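PDB 5KLP: Serine/threonine-protein acetyltransferase HopZ1a from Pseudomonas syringae pv. syringae, which transfers acetyl groups from acetyl-CoA to serine, threonine and lysine residues of host proteins, with inositol hexakisphosphate as cofactor, impairing the plant's microtubules and immunity. Local coordinates for residues Q96-D101 with S168-S173; I109-C114 with G118-H123; A127-H132 with P137-T142; L160-L165 with S173-I178. The protein carries 10 engineered substitutions. All coordinates share one frame; numbering follows the deposited sequence.

Contact 1 (Q96-D101 with S168-S173); sequences QALQSD and SGVPLS
Two torsions set up the meeting of Leu98 with Val170. In Leu98 the CG lies beside the backbone N and opposite the carbonyl carbon (chi1 -59°), which sends the fork of the side chain out from the end of helix 91-98. In Val170 it is CG1 that swings opposite the backbone N (chi1 179°), leaving CG2 as the branch presented to the leucine. Leu98 CD1 and Val170 CG2 stand 4.1 Å apart, and the two side chains cross at roughly a right angle, a loose van der Waals touch between one methyl from each side. Beside it, the extended chain of Gln99 carries its amide over to the other segment, where NE2 comes within 4.2 Å of Ser168 CB, a grazing approach. The hydroxyl of Ser168 is hydrogen-bonded to the carbonyl O of Leu165. Both segments lie where a helix ends: residues 96-101 run off helix 91-98, and the chain leaves helix 153-167 through a Schellman motif, in which Gly169 takes a positive phi of 104°. From there it heads for strand 175-179, and Val170 also packs on Leu165 of the helix it has just left. On the other side, the carbonyl O of Gln96 accepts from Gln99 N at 2.9 Å and from Ser100 OG at 3.1 Å, which arrive from opposite faces of its plane; Ser100 is poorly ordered, and its bond is correspondingly less certain. Leu98 is also covered by Leu131 and Pro137.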
# COMPACT_ATOMS: atom_id res chain seq x y z
N GLN A 96 13.70 14.59 -4.26
CA GLN A 96 13.59 15.83 -5.00
C GLN A 96 12.29 16.56 -4.66
O GLN A 96 12.27 17.78 -4.54
CB GLN A 96 13.67 15.55 -6.51
CG GLN A 96 13.68 16.76 -7.42
CD GLN A 96 13.82 16.36 -8.88
OE1 GLN A 96 14.92 16.12 -9.37
NE2 GLN A 96 12.69 16.26 -9.57
N ALA A 97 11.21 15.81 -4.49
CA ALA A 97 9.93 16.44 -4.18
C ALA A 97 9.95 17.06 -2.77
O ALA A 97 9.26 18.03 -2.50
CB ALA A 97 8.80 15.43 -4.30
N LEU A 98 10.77 16.51 -1.88
CA LEU A 98 10.94 17.09 -0.55
C LEU A 98 11.67 18.42 -0.63
O LEU A 98 11.65 19.20 0.32
CB LEU A 98 11.69 16.13 0.37
CG LEU A 98 11.04 14.77 0.59
CD1 LEU A 98 12.00 13.85 1.32
CD2 LEU A 98 9.75 14.92 1.38
N GLN A 99 12.36 18.66 -1.74
CA GLN A 99 13.12 19.89 -1.90
C GLN A 99 12.40 20.87 -2.82
O GLN A 99 13.04 21.72 -3.44
CB GLN A 99 14.52 19.60 -2.46
CG GLN A 99 15.38 18.67 -1.63
CD GLN A 99 16.44 17.95 -2.45
OE1 GLN A 99 16.48 18.07 -3.68
NE2 GLN A 99 17.30 17.19 -1.78
N SER A 100 11.07 20.76 -2.90
CA SER A 100 10.31 21.65 -3.77
C SER A 100 9.10 22.30 -3.11
O SER A 100 8.74 21.98 -1.98
CB SER A 100 9.86 20.90 -5.02
OG SER A 100 10.97 20.35 -5.70
N ASP A 101 8.50 23.24 -3.83
CA ASP A 101 7.43 24.10 -3.34
C ASP A 101 6.02 23.48 -3.32
O ASP A 101 5.03 24.20 -3.27
CB ASP A 101 7.41 25.38 -4.17
N SER A 168 20.26 13.29 2.20
CA SER A 168 19.63 14.51 1.70
C SER A 168 19.24 15.47 2.84
O SER A 168 18.78 16.60 2.59
CB SER A 168 18.39 14.17 0.86
OG SER A 168 17.33 13.74 1.69
N GLY A 169 19.44 15.03 4.08
CA GLY A 169 19.16 15.86 5.24
C GLY A 169 17.89 15.53 6.02
O GLY A 169 17.49 16.29 6.89
N VAL A 170 17.26 14.41 5.71
CA VAL A 170 16.11 13.98 6.50
C VAL A 170 16.56 13.12 7.67
O VAL A 170 17.15 12.06 7.45
CB VAL A 170 15.10 13.17 5.66
CG1 VAL A 170 13.92 12.72 6.52
CG2 VAL A 170 14.63 13.98 4.45
N PRO A 171 16.30 13.58 8.91
CA PRO A 171 16.64 12.72 10.06
C PRO A 171 15.79 11.46 10.05
O PRO A 171 14.56 11.54 9.95
CB PRO A 171 16.33 13.60 11.28
CG PRO A 171 15.36 14.62 10.78
CD PRO A 171 15.67 14.84 9.33
N LEU A 172 16.43 10.30 10.12
CA LEU A 172 15.70 9.04 10.02
C LEU A 172 14.81 8.82 11.24
O LEU A 172 13.94 7.95 11.23
CB LEU A 172 16.66 7.85 9.86
CG LEU A 172 17.47 7.80 8.56
CD1 LEU A 172 18.08 6.40 8.37
CD2 LEU A 172 16.64 8.22 7.35
N SER A 173 15.02 9.60 12.29
CA SER A 173 14.16 9.50 13.47
C SER A 173 12.77 10.05 13.15
O SER A 173 11.85 9.92 13.95
CB SER A 173 14.77 10.23 14.66
OG SER A 173 14.89 11.61 14.39

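Contact 2 (I109-C114 with G118-H123); sequences IFPQTC and GQTLKH
Pro111 opens the pairing with Thr120: its ring CG rests 3.8 Å from Thr120 CB, the two side chains meeting at a slant. The segments comprise the end of strand 105-110 and the loop that leads on to its antiparallel neighbour 125-130, with a single beta bridge between Thr113 and Thr120; the loop holds the catalytic His123, which acts with Glu143 and Cys189 in the active site. Gln112 and Cys114 each give two backbone bonds, one residue to either side of the bridge. Gln112 N reaches Lys122 O at 2.8 Å, while its O receives Leu121 N, also at 2.8 Å. Bent at chi2 (-64°), the side chain of Gln112 doubles back toward His123, and NE2 makes a weak bond of 3.4 Å to His123 O. The ring of His123 is steadied within its own segment, ND1 donating to Leu121 O at 2.8 Å almost in the ring plane; NE2 bonds a citrate, probably from the crystallisation liquor. Thr113 turns OG1 to Asp90 and lays CG2 against Gly118 C and Gln119 O. At Cys114 the N binds Gln119 O at 2.8 Å, CB lies 3.7 Å from Leu121 CD1, and the O closes the loop by accepting Gly118 N at 2.8 Å.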
# COMPACT_ATOMS: atom_id res chain seq x y z
N ILE A 109 3.91 6.88 -4.56
CA ILE A 109 4.11 5.47 -4.85
C ILE A 109 5.36 5.32 -5.70
O ILE A 109 5.55 6.04 -6.68
CB ILE A 109 2.91 4.86 -5.58
CG1 ILE A 109 1.65 4.99 -4.71
CG2 ILE A 109 3.17 3.39 -5.96
CD1 ILE A 109 0.36 4.61 -5.42
N PHE A 110 6.24 4.40 -5.32
CA PHE A 110 7.48 4.24 -6.07
C PHE A 110 7.96 2.82 -5.94
O PHE A 110 7.68 2.16 -4.94
CB PHE A 110 8.54 5.24 -5.59
CG PHE A 110 8.84 5.16 -4.12
CD1 PHE A 110 9.80 4.28 -3.64
CD2 PHE A 110 8.15 5.95 -3.22
CE1 PHE A 110 10.08 4.21 -2.26
CE2 PHE A 110 8.41 5.88 -1.84
CZ PHE A 110 9.38 5.00 -1.37
N PRO A 111 8.69 2.33 -6.95
CA PRO A 111 9.25 0.99 -6.88
C PRO A 111 10.53 1.01 -6.05
O PRO A 111 11.04 2.10 -5.75
CB PRO A 111 9.54 0.67 -8.34
CG PRO A 111 9.91 2.02 -8.92
CD PRO A 111 8.99 2.99 -8.23
N GLN A 112 11.03 -0.17 -5.67
CA GLN A 112 12.32 -0.26 -5.00
C GLN A 112 13.45 -0.25 -6.02
O GLN A 112 13.25 -0.61 -7.17
CB GLN A 112 12.41 -1.53 -4.16
CG GLN A 112 11.25 -1.69 -3.19
CD GLN A 112 11.22 -0.60 -2.13
OE1 GLN A 112 12.26 -0.15 -1.65
NE2 GLN A 112 10.03 -0.16 -1.79
N THR A 113 14.65 0.14 -5.58
CA THR A 113 15.80 0.17 -6.46
C THR A 113 16.92 -0.77 -5.98
O THR A 113 17.20 -0.86 -4.78
CB THR A 113 16.33 1.60 -6.58
OG1 THR A 113 15.29 2.46 -7.07
CG2 THR A 113 17.55 1.67 -7.50
N CYS A 114 17.55 -1.48 -6.90
CA CYS A 114 18.72 -2.27 -6.59
C CYS A 114 19.95 -1.36 -6.47
O CYS A 114 20.29 -0.66 -7.41
CB CYS A 114 18.93 -3.32 -7.69
SG CYS A 114 20.43 -4.27 -7.50
N GLY A 118 21.15 0.33 -9.85
CA GLY A 118 20.24 1.45 -10.08
C GLY A 118 18.97 1.00 -10.78
O GLY A 118 18.11 1.83 -11.11
N GLN A 119 18.82 -0.30 -11.01
CA GLN A 119 17.59 -0.78 -11.66
C GLN A 119 16.41 -0.75 -10.69
O GLN A 119 16.53 -1.17 -9.54
CB GLN A 119 17.79 -2.19 -12.21
CG GLN A 119 16.58 -2.70 -12.98
CD GLN A 119 16.79 -4.09 -13.53
OE1 GLN A 119 17.63 -4.84 -13.05
NE2 GLN A 119 16.04 -4.42 -14.58
N THR A 120 15.26 -0.26 -11.15
CA THR A 120 14.05 -0.33 -10.32
C THR A 120 13.42 -1.70 -10.49
O THR A 120 13.44 -2.27 -11.57
CB THR A 120 13.03 0.79 -10.64
OG1 THR A 120 12.61 0.66 -12.00
CG2 THR A 120 13.67 2.18 -10.43
N LEU A 121 12.89 -2.24 -9.39
CA LEU A 121 12.53 -3.64 -9.35
C LEU A 121 11.10 -3.87 -8.87
O LEU A 121 10.82 -4.90 -8.25
CB LEU A 121 13.49 -4.41 -8.44
CG LEU A 121 14.92 -4.53 -8.97
CD1 LEU A 121 15.83 -5.27 -7.98
CD2 LEU A 121 14.90 -5.21 -10.32
N LYS A 122 10.21 -2.93 -9.17
CA LYS A 122 8.83 -3.04 -8.71
C LYS A 122 8.81 -3.12 -7.17
O LYS A 122 9.44 -2.29 -6.49
CB LYS A 122 8.15 -4.27 -9.35
CG LYS A 122 8.22 -4.32 -10.90
CD LYS A 122 7.71 -3.02 -11.54
CE LYS A 122 7.98 -2.95 -13.06
NZ LYS A 122 9.40 -2.63 -13.40
N HIS A 123 8.13 -4.12 -6.61
CA HIS A 123 7.99 -4.21 -5.14
C HIS A 123 7.59 -2.88 -4.49
O HIS A 123 8.17 -2.46 -3.48
CB HIS A 123 9.29 -4.70 -4.49
CG HIS A 123 9.61 -6.12 -4.82
ND1 HIS A 123 10.17 -6.50 -6.03
CD2 HIS A 123 9.42 -7.26 -4.12
CE1 HIS A 123 10.33 -7.81 -6.05
NE2 HIS A 123 9.89 -8.30 -4.90

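Contact 3 (A127-H132 with P137-T142)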
# COMPACT_ATOMS: atom_id res chain seq x y z
N ALA A 127 4.41 6.03 0.26
CA ALA A 127 4.87 6.93 1.32
C ALA A 127 3.89 8.07 1.52
O ALA A 127 3.49 8.73 0.56
CB ALA A 127 6.27 7.48 1.01
N ASP A 128 3.51 8.27 2.78
CA ASP A 128 2.64 9.35 3.20
C ASP A 128 3.50 10.43 3.89
O ASP A 128 4.19 10.14 4.87
CB ASP A 128 1.56 8.82 4.14
CG ASP A 128 0.56 9.88 4.56
OD1 ASP A 128 0.84 10.66 5.49
OD2 ASP A 128 -0.53 9.94 3.95
N VAL A 129 3.48 11.65 3.37
CA VAL A 129 4.46 12.66 3.75
C VAL A 129 3.81 13.91 4.34
O VAL A 129 2.73 14.30 3.92
CB VAL A 129 5.33 13.07 2.51
CG1 VAL A 129 6.32 14.19 2.86
CG2 VAL A 129 6.05 11.85 1.93
N ARG A 130 4.47 14.50 5.34
CA ARG A 130 4.16 15.86 5.78
C ARG A 130 5.39 16.75 5.75
O ARG A 130 6.45 16.37 6.25
CB ARG A 130 3.57 15.89 7.19
CG ARG A 130 2.28 15.14 7.35
CD ARG A 130 1.10 15.78 6.61
NE ARG A 130 -0.10 15.02 6.93
CZ ARG A 130 -0.42 13.86 6.37
NH1 ARG A 130 0.37 13.32 5.44
NH2 ARG A 130 -1.52 13.23 6.74
N LEU A 131 5.25 17.92 5.13
CA LEU A 131 6.27 18.96 5.23
C LEU A 131 5.97 19.78 6.46
O LEU A 131 4.82 19.91 6.85
CB LEU A 131 6.28 19.84 3.98
CG LEU A 131 6.52 19.08 2.67
CD1 LEU A 131 6.44 20.03 1.47
CD2 LEU A 131 7.83 18.31 2.69
N HIS A 132 7.01 20.32 7.09
CA HIS A 132 6.84 21.03 8.35
C HIS A 132 7.57 22.38 8.35
O HIS A 132 8.61 22.53 7.70
CB HIS A 132 7.35 20.17 9.52
CG HIS A 132 6.58 18.90 9.70
ND1 HIS A 132 5.25 18.87 10.08
CD2 HIS A 132 6.94 17.61 9.51
CE1 HIS A 132 4.84 17.62 10.13
NE2 HIS A 132 5.84 16.83 9.79
N PRO A 137 10.82 17.17 7.12
CA PRO A 137 9.58 16.42 6.89
C PRO A 137 9.47 15.16 7.73
O PRO A 137 10.47 14.69 8.26
CB PRO A 137 9.67 16.05 5.40
CG PRO A 137 10.76 16.90 4.84
CD PRO A 137 11.72 17.09 5.97
N THR A 138 8.26 14.63 7.86
CA THR A 138 8.05 13.33 8.47
C THR A 138 7.49 12.42 7.39
O THR A 138 6.78 12.89 6.50
CB THR A 138 7.12 13.38 9.68
OG1 THR A 138 5.87 13.97 9.30
CG2 THR A 138 7.74 14.20 10.82
N ILE A 139 7.84 11.14 7.44
CA ILE A 139 7.55 10.22 6.35
C ILE A 139 7.14 8.87 6.91
O ILE A 139 7.84 8.27 7.71
CB ILE A 139 8.76 10.04 5.40
CG1 ILE A 139 9.17 11.38 4.78
CG2 ILE A 139 8.43 9.04 4.29
CD1 ILE A 139 10.49 11.34 4.03
N ILE A 140 5.97 8.41 6.49
CA ILE A 140 5.47 7.09 6.83
C ILE A 140 5.48 6.23 5.57
O ILE A 140 4.74 6.52 4.64
CB ILE A 140 4.05 7.15 7.37
CG1 ILE A 140 4.00 8.00 8.63
CG2 ILE A 140 3.50 5.74 7.62
CD1 ILE A 140 2.59 8.35 9.03
N ILE A 141 6.30 5.20 5.54
CA ILE A 141 6.30 4.30 4.40
C ILE A 141 5.51 3.06 4.75
O ILE A 141 5.84 2.35 5.71
CB ILE A 141 7.72 3.91 4.00
CG1 ILE A 141 8.51 5.14 3.56
CG2 ILE A 141 7.70 2.84 2.89
CD1 ILE A 141 9.99 4.90 3.47
N THR A 142 4.45 2.79 4.01
CA THR A 142 3.66 1.58 4.26
C THR A 142 4.12 0.49 3.31
O THR A 142 4.04 0.64 2.08
CB THR A 142 2.14 1.80 4.06
OG1 THR A 142 1.90 2.21 2.71
CG2 THR A 142 1.62 2.88 5.00
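The side chains of Thr138 and His132 are hydrogen-bonded across the two strands, and Thr138 is easily followed outward. Its CB lies at the imidazole's edge, 3.7 Å from His132 NE2. With OG1 between the backbone N and the carbonyl carbon (chi1 56°), the hydroxyl faces the ring nitrogen: OG1 and NE2 of His132 are hydrogen-bonded at 2.9 Å, nearly straight, and either could be donor. This bond probably fixes the ring's rotation. OG1 also bonds ND1 of His211 on helix 204-215 and lies 3.7 Å from Arg130 CB. The other branch, CG2, packs on the ring edge, 3.4 Å from His132 NE2. Further along this face, Arg130 bends at chi2 and folds back on its own strand: NH1 meets Asp128 OD1 at 2.7 Å in a salt bridge whose hydrogen bond is weak, being strongly bent, and Val129 O at 3.0 Å from above the carbonyl plane. Asp128 OD1 also bonds His211 NE2, so His211 links Asp128 to Thr138. Asp128 OD2 has a second cation in Arg107, and Arg130 NH2 pairs with Asp208, so these buried charges are probably balanced among themselves. The opposite face is apolar: Val129 CG2 sits 4.3 Å from Ile139 CG1, Ala127 packs on Ile139 and Ile141, and past the strand end Leu131 CD2 touches Pro137 CG at 3.9 Å. Leu98 packs on Val129 and Ile139 here, and Phe110 on Ala127. Paired backbone bonds of Asp128 with Ile140 and Arg130 with Thr138 complete an antiparallel beta hairpin, strands 125-130 and 138-143, central in the mixed sheet.

Contact 4 (L160-L165 with S173-I178)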
# COMPACT_ATOMS: atom_id res chain seq x y z
N LEU A 160 18.51 1.40 1.21
CA LEU A 160 18.94 2.36 0.20
C LEU A 160 18.09 3.64 0.30
O LEU A 160 18.62 4.75 0.31
CB LEU A 160 18.86 1.75 -1.21
CG LEU A 160 19.29 2.65 -2.37
CD1 LEU A 160 20.77 3.07 -2.22
CD2 LEU A 160 19.08 1.95 -3.72
N THR A 161 16.78 3.49 0.39
CA THR A 161 15.88 4.63 0.55
C THR A 161 16.22 5.44 1.79
O THR A 161 16.35 6.67 1.74
CB THR A 161 14.41 4.15 0.62
OG1 THR A 161 14.11 3.40 -0.56
CG2 THR A 161 13.44 5.34 0.72
N LEU A 162 16.40 4.75 2.92
CA LEU A 162 16.75 5.43 4.16
C LEU A 162 18.08 6.16 4.04
O LEU A 162 18.25 7.29 4.51
CB LEU A 162 16.80 4.42 5.32
CG LEU A 162 15.48 3.74 5.68
CD1 LEU A 162 15.69 2.68 6.76
CD2 LEU A 162 14.46 4.77 6.17
N GLU A 163 19.04 5.50 3.41
CA GLU A 163 20.36 6.09 3.26
C GLU A 163 20.28 7.38 2.45
O GLU A 163 20.88 8.41 2.81
CB GLU A 163 21.31 5.10 2.58
CG GLU A 163 22.71 5.60 2.39
CD GLU A 163 23.52 4.68 1.51
OE1 GLU A 163 23.06 4.38 0.39
OE2 GLU A 163 24.62 4.26 1.93
N ASP A 164 19.54 7.33 1.36
CA ASP A 164 19.39 8.49 0.49
C ASP A 164 18.63 9.60 1.21
O ASP A 164 19.01 10.76 1.12
CB ASP A 164 18.71 8.09 -0.83
CG ASP A 164 19.63 7.25 -1.73
OD1 ASP A 164 20.87 7.43 -1.66
OD2 ASP A 164 19.11 6.41 -2.52
N LEU A 165 17.56 9.25 1.92
CA LEU A 165 16.82 10.23 2.70
C LEU A 165 17.74 10.96 3.68
O LEU A 165 17.75 12.20 3.75
CB LEU A 165 15.68 9.55 3.46
CG LEU A 165 14.41 9.25 2.64
CD1 LEU A 165 13.49 8.28 3.36
CD2 LEU A 165 13.66 10.55 2.39
N SER A 173 15.02 9.60 12.29
CA SER A 173 14.16 9.50 13.47
C SER A 173 12.77 10.05 13.15
O SER A 173 11.85 9.92 13.95
CB SER A 173 14.77 10.23 14.66
OG SER A 173 14.89 11.61 14.39
N GLN A 174 12.63 10.68 11.99
CA GLN A 174 11.33 11.19 11.56
C GLN A 174 10.75 10.31 10.46
O GLN A 174 9.78 10.69 9.79
CB GLN A 174 11.46 12.65 11.11
CG GLN A 174 12.05 13.54 12.22
CD GLN A 174 11.93 15.03 11.95
OE1 GLN A 174 11.38 15.47 10.93
NE2 GLN A 174 12.44 15.83 12.87
N VAL A 175 11.33 9.12 10.29
CA VAL A 175 10.86 8.19 9.27
C VAL A 175 10.42 6.87 9.89
O VAL A 175 11.10 6.33 10.77
CB VAL A 175 11.97 7.91 8.22
CG1 VAL A 175 11.47 6.98 7.12
CG2 VAL A 175 12.44 9.23 7.62
N ALA A 176 9.28 6.35 9.42
CA ALA A 176 8.77 5.06 9.85
C ALA A 176 8.45 4.15 8.67
O ALA A 176 7.90 4.59 7.65
CB ALA A 176 7.51 5.24 10.72
N ILE A 177 8.78 2.88 8.81
CA ILE A 177 8.35 1.90 7.84
C ILE A 177 7.36 0.98 8.53
O ILE A 177 7.70 0.29 9.49
CB ILE A 177 9.52 1.09 7.26
CG1 ILE A 177 10.53 2.03 6.61
CG2 ILE A 177 9.00 0.09 6.26
CD1 ILE A 177 11.77 1.34 6.06
N ILE A 178 6.14 0.98 8.04
CA ILE A 178 5.08 0.18 8.63
C ILE A 178 4.81 -1.04 7.76
O ILE A 178 4.42 -0.94 6.60
CB ILE A 178 3.81 1.00 8.82
CG1 ILE A 178 4.10 2.14 9.81
CG2 ILE A 178 2.67 0.11 9.35
CD1 ILE A 178 2.98 3.13 9.95
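Helix 160-165 runs nearly antiparallel to strand 175-178, at 167° between their directions, with the two axes 11.0 Å apart at closest approach. That spacing keeps the backbones well separated; even the nearest pair of CA atoms, Leu162 and Val175, is 8.3 Å apart, so side chains have to bridge the gap. Leu162 does so with both arms of its fork. Its CB starts off to one side, but with CG beside the backbone N (chi1 -64°) the chain brings the fork round to the strand, where the methyls part: CD2 comes to 3.8 Å from Val175 CG1, while CD1 reaches Ile177 CD1 at 4.2 Å. A turn further on, Leu165 points at the strand too, but its CD1 stops 4.5 Å from Val175 CG1, a distant touch. Val175 CG1 thus faces two leucines one helical turn apart. Ala176, between the two contacting strand residues, sends its CB away from the helix, as alternation along a strand requires. This is the helix-to-second-strand half of a beta-alpha-beta crossover, in which helix 153-167 links the parallel neighbours 138-143 and 175-179. Ile177 also lies close to Glu143 of the active site, their side chains about 4 Å apart. All four touching residues are buried and every contact is between aliphatic carbons, so hydrophobic packing holds these two segments together.

Contacts 1, 3 and 4 cluster, each pair of centres about 10 Å apart, while contact 2 lies 15 to 19 Å from them at the other end of the strands. Contacts 2, 3 and 4 all reach the mixed sheet and come in that order along the chain; contacts 2 and 3 are nested within the loop that contact 1 closes, whereas contacts 1 and 4 interleave and share Ser173. Leu98 ties contact 1 to both the hairpin of contact 3 and Leu165 of contact 4, and strands 138-143 and 175-179 pair side by side. The sheet links this packed end to the loop that carries the catalytic His123.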